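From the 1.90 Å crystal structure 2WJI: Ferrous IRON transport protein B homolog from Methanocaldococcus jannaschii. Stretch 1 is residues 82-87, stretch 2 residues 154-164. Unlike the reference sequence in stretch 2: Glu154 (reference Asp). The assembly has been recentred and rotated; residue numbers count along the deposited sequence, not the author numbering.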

# COMPACT_ATOMS: atom_id res chain seq x y z
N PRO A 82 -1.96 -12.22 -4.49
CA PRO A 82 -2.09 -10.97 -5.25
C PRO A 82 -0.93 -10.80 -6.22
O PRO A 82 0.19 -11.21 -5.90
CB PRO A 82 -2.00 -9.89 -4.18
CG PRO A 82 -2.31 -10.55 -2.91
CD PRO A 82 -2.03 -12.01 -3.04
N ASP A 83 -1.19 -10.22 -7.39
CA ASP A 83 -0.14 -9.88 -8.35
C ASP A 83 0.82 -8.85 -7.76
O ASP A 83 2.01 -8.83 -8.08
CB ASP A 83 -0.74 -9.35 -9.65
CG ASP A 83 -1.54 -10.40 -10.39
OD1 ASP A 83 -0.99 -11.48 -10.69
OD2 ASP A 83 -2.73 -10.15 -10.68
N LEU A 84 0.31 -7.98 -6.90
CA LEU A 84 1.15 -6.98 -6.25
C LEU A 84 0.62 -6.69 -4.86
O LEU A 84 -0.59 -6.55 -4.67
CB LEU A 84 1.20 -5.67 -7.08
CG LEU A 84 1.99 -4.49 -6.50
CD1 LEU A 84 3.45 -4.86 -6.29
CD2 LEU A 84 1.88 -3.22 -7.37
N VAL A 85 1.52 -6.61 -3.89
CA VAL A 85 1.15 -6.14 -2.56
C VAL A 85 1.69 -4.72 -2.43
O VAL A 85 2.90 -4.49 -2.54
CB VAL A 85 1.71 -7.04 -1.45
CG1 VAL A 85 1.49 -6.41 -0.07
CG2 VAL A 85 1.06 -8.43 -1.51
N VAL A 86 0.78 -3.76 -2.24
CA VAL A 86 1.18 -2.38 -2.05
C VAL A 86 1.27 -2.11 -0.55
O VAL A 86 0.25 -1.98 0.14
CB VAL A 86 0.20 -1.39 -2.73
CG1 VAL A 86 0.62 0.04 -2.46
CG2 VAL A 86 0.13 -1.62 -4.23
N ASN A 87 2.49 -2.07 -0.03
CA ASN A 87 2.70 -1.88 1.39
C ASN A 87 2.73 -0.38 1.69
O ASN A 87 3.67 0.33 1.32
CB ASN A 87 3.99 -2.58 1.84
CG ASN A 87 4.28 -2.43 3.33
OD1 ASN A 87 3.38 -2.21 4.15
ND2 ASN A 87 5.56 -2.57 3.68
N GLU A 154 1.36 8.77 -9.77
CA GLU A 154 2.65 8.09 -9.68
C GLU A 154 2.45 6.68 -9.16
O GLU A 154 3.06 5.73 -9.67
CB GLU A 154 3.64 8.85 -8.79
CG GLU A 154 4.29 10.02 -9.50
CD GLU A 154 3.30 11.12 -9.74
OE1 GLU A 154 3.14 11.54 -10.91
OE2 GLU A 154 2.68 11.56 -8.75
N LEU A 155 1.60 6.54 -8.15
CA LEU A 155 1.30 5.23 -7.57
C LEU A 155 0.66 4.32 -8.61
O LEU A 155 1.07 3.17 -8.75
CB LEU A 155 0.39 5.35 -6.34
CG LEU A 155 0.06 4.04 -5.60
CD1 LEU A 155 1.32 3.25 -5.27
CD2 LEU A 155 -0.75 4.32 -4.33
N LYS A 156 -0.32 4.83 -9.35
CA LYS A 156 -0.94 4.03 -10.42
C LYS A 156 0.09 3.58 -11.44
O LYS A 156 0.03 2.47 -11.97
CB LYS A 156 -2.05 4.81 -11.13
CG LYS A 156 -3.32 4.99 -10.31
CD LYS A 156 -4.30 5.87 -11.08
CE LYS A 156 -5.66 5.90 -10.43
NZ LYS A 156 -6.57 6.83 -11.16
N LYS A 157 1.06 4.44 -11.71
CA LYS A 157 2.07 4.12 -12.70
C LYS A 157 3.05 3.09 -12.18
O LYS A 157 3.40 2.14 -12.89
CB LYS A 157 2.81 5.39 -13.15
CG LYS A 157 3.98 5.13 -14.08
CD LYS A 157 4.52 6.43 -14.66
CE LYS A 157 6.00 6.33 -14.98
NZ LYS A 157 6.28 5.41 -16.12
N ALA A 158 3.50 3.27 -10.94
CA ALA A 158 4.42 2.34 -10.32
C ALA A 158 3.78 0.98 -10.21
O ALA A 158 4.43 -0.04 -10.45
CB ALA A 158 4.84 2.84 -8.95
N ILE A 159 2.50 0.95 -9.85
CA ILE A 159 1.76 -0.32 -9.80
C ILE A 159 1.77 -1.05 -11.15
O ILE A 159 2.12 -2.23 -11.24
CB ILE A 159 0.30 -0.10 -9.34
CG1 ILE A 159 0.26 0.26 -7.85
CG2 ILE A 159 -0.55 -1.33 -9.60
CD1 ILE A 159 -1.14 0.56 -7.33
N SER A 160 1.39 -0.36 -12.21
CA SER A 160 1.29 -1.00 -13.52
C SER A 160 2.62 -1.58 -14.03
O SER A 160 2.63 -2.47 -14.86
CB SER A 160 0.74 -0.02 -14.55
OG SER A 160 1.70 0.97 -14.84
N ILE A 161 3.74 -1.04 -13.56
CA ILE A 161 5.05 -1.55 -13.93
C ILE A 161 5.40 -2.73 -13.03
O ILE A 161 5.92 -3.75 -13.50
CB ILE A 161 6.14 -0.47 -13.79
CG1 ILE A 161 6.05 0.54 -14.94
CG2 ILE A 161 7.53 -1.10 -13.75
CD1 ILE A 161 6.80 1.87 -14.67
N ALA A 162 5.09 -2.60 -11.74
CA ALA A 162 5.42 -3.62 -10.75
C ALA A 162 4.69 -4.96 -10.94
O ALA A 162 5.21 -5.99 -10.52
CB ALA A 162 5.19 -3.09 -9.33
N VAL A 163 3.50 -4.95 -11.53
CA VAL A 163 2.76 -6.21 -11.69
C VAL A 163 3.37 -7.09 -12.77
O VAL A 163 3.09 -8.29 -12.85
CB VAL A 163 1.25 -6.01 -12.03
CG1 VAL A 163 0.48 -5.54 -10.82
CG2 VAL A 163 1.08 -5.07 -13.23
N LYS A 164 4.21 -6.49 -13.61
CA LYS A 164 4.88 -7.22 -14.68
C LYS A 164 6.24 -7.72 -14.20
O LYS A 164 6.79 -8.67 -14.76
CB LYS A 164 5.03 -6.31 -15.89
CG LYS A 164 3.69 -5.78 -16.40
CD LYS A 164 3.86 -4.51 -17.21
CE LYS A 164 2.54 -4.09 -17.86
NZ LYS A 164 1.41 -4.08 -16.89
O HOH W 1 2.06 -11.21 -11.22

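How do the two backbones lie against each other? Residues 84-87 form a strand and the helix of stretch 2 packs across it, their N-to-C directions 146° apart, roughly antiparallel, with the axes 9.6 Å apart at closest approach. That spacing leaves room for side chains between them, and the nearest CA atoms are those of Leu84 and Val163, 5.7 Å apart. No hydrogen bond crosses directly; the helix satisfies its own backbone, as in Ile159 N to Leu155 O at 2.9 Å and Ala162 N to Ala158 O at 2.9 Å.

Which side chains fill the gap? The strand alternates, so Leu84 and Val86 point toward the helix while Val85 and Asn87 make no contact with it. Leu84, with chi1 t and chi2 p, is the most covered residue. Its CD2 lies 3.8 Å from Ile159 CG2 and 3.8 Å from Ala162 CB, while its CB meets Val163 CG1 at 3.8 Å. The small methyl of Ala162 points toward the strand and meets Leu84 CD2, which also lies 3.8 Å from Ile159 CA, close to the helix backbone.

What continues the packing further along the strand? Val86 CG2 touches Ile159 CD1 at 4.0 Å, and Val86 CG1 approaches Leu155 CD1 at 4.3 Å. Ile159 therefore meets both strand residues, its extended chi2 (t) carrying CD1 to Val86. Leu155 leaves its backbone sideways, but its end comes nearer. Branched aliphatic groups suit this buried, apolar layer.

How does the contact finish at its polar margin? Asp83 packs its CB 4.2 Å from Val163 CG1, yet its OD1 takes a water, while OD2 is hydrogen-bonded elsewhere in the structure. The water donates to Asp83 OD1 at 3.1 Å and, weakly, to Val163 O at 3.5 Å, making a bridge between the stretches beside the apolar contact.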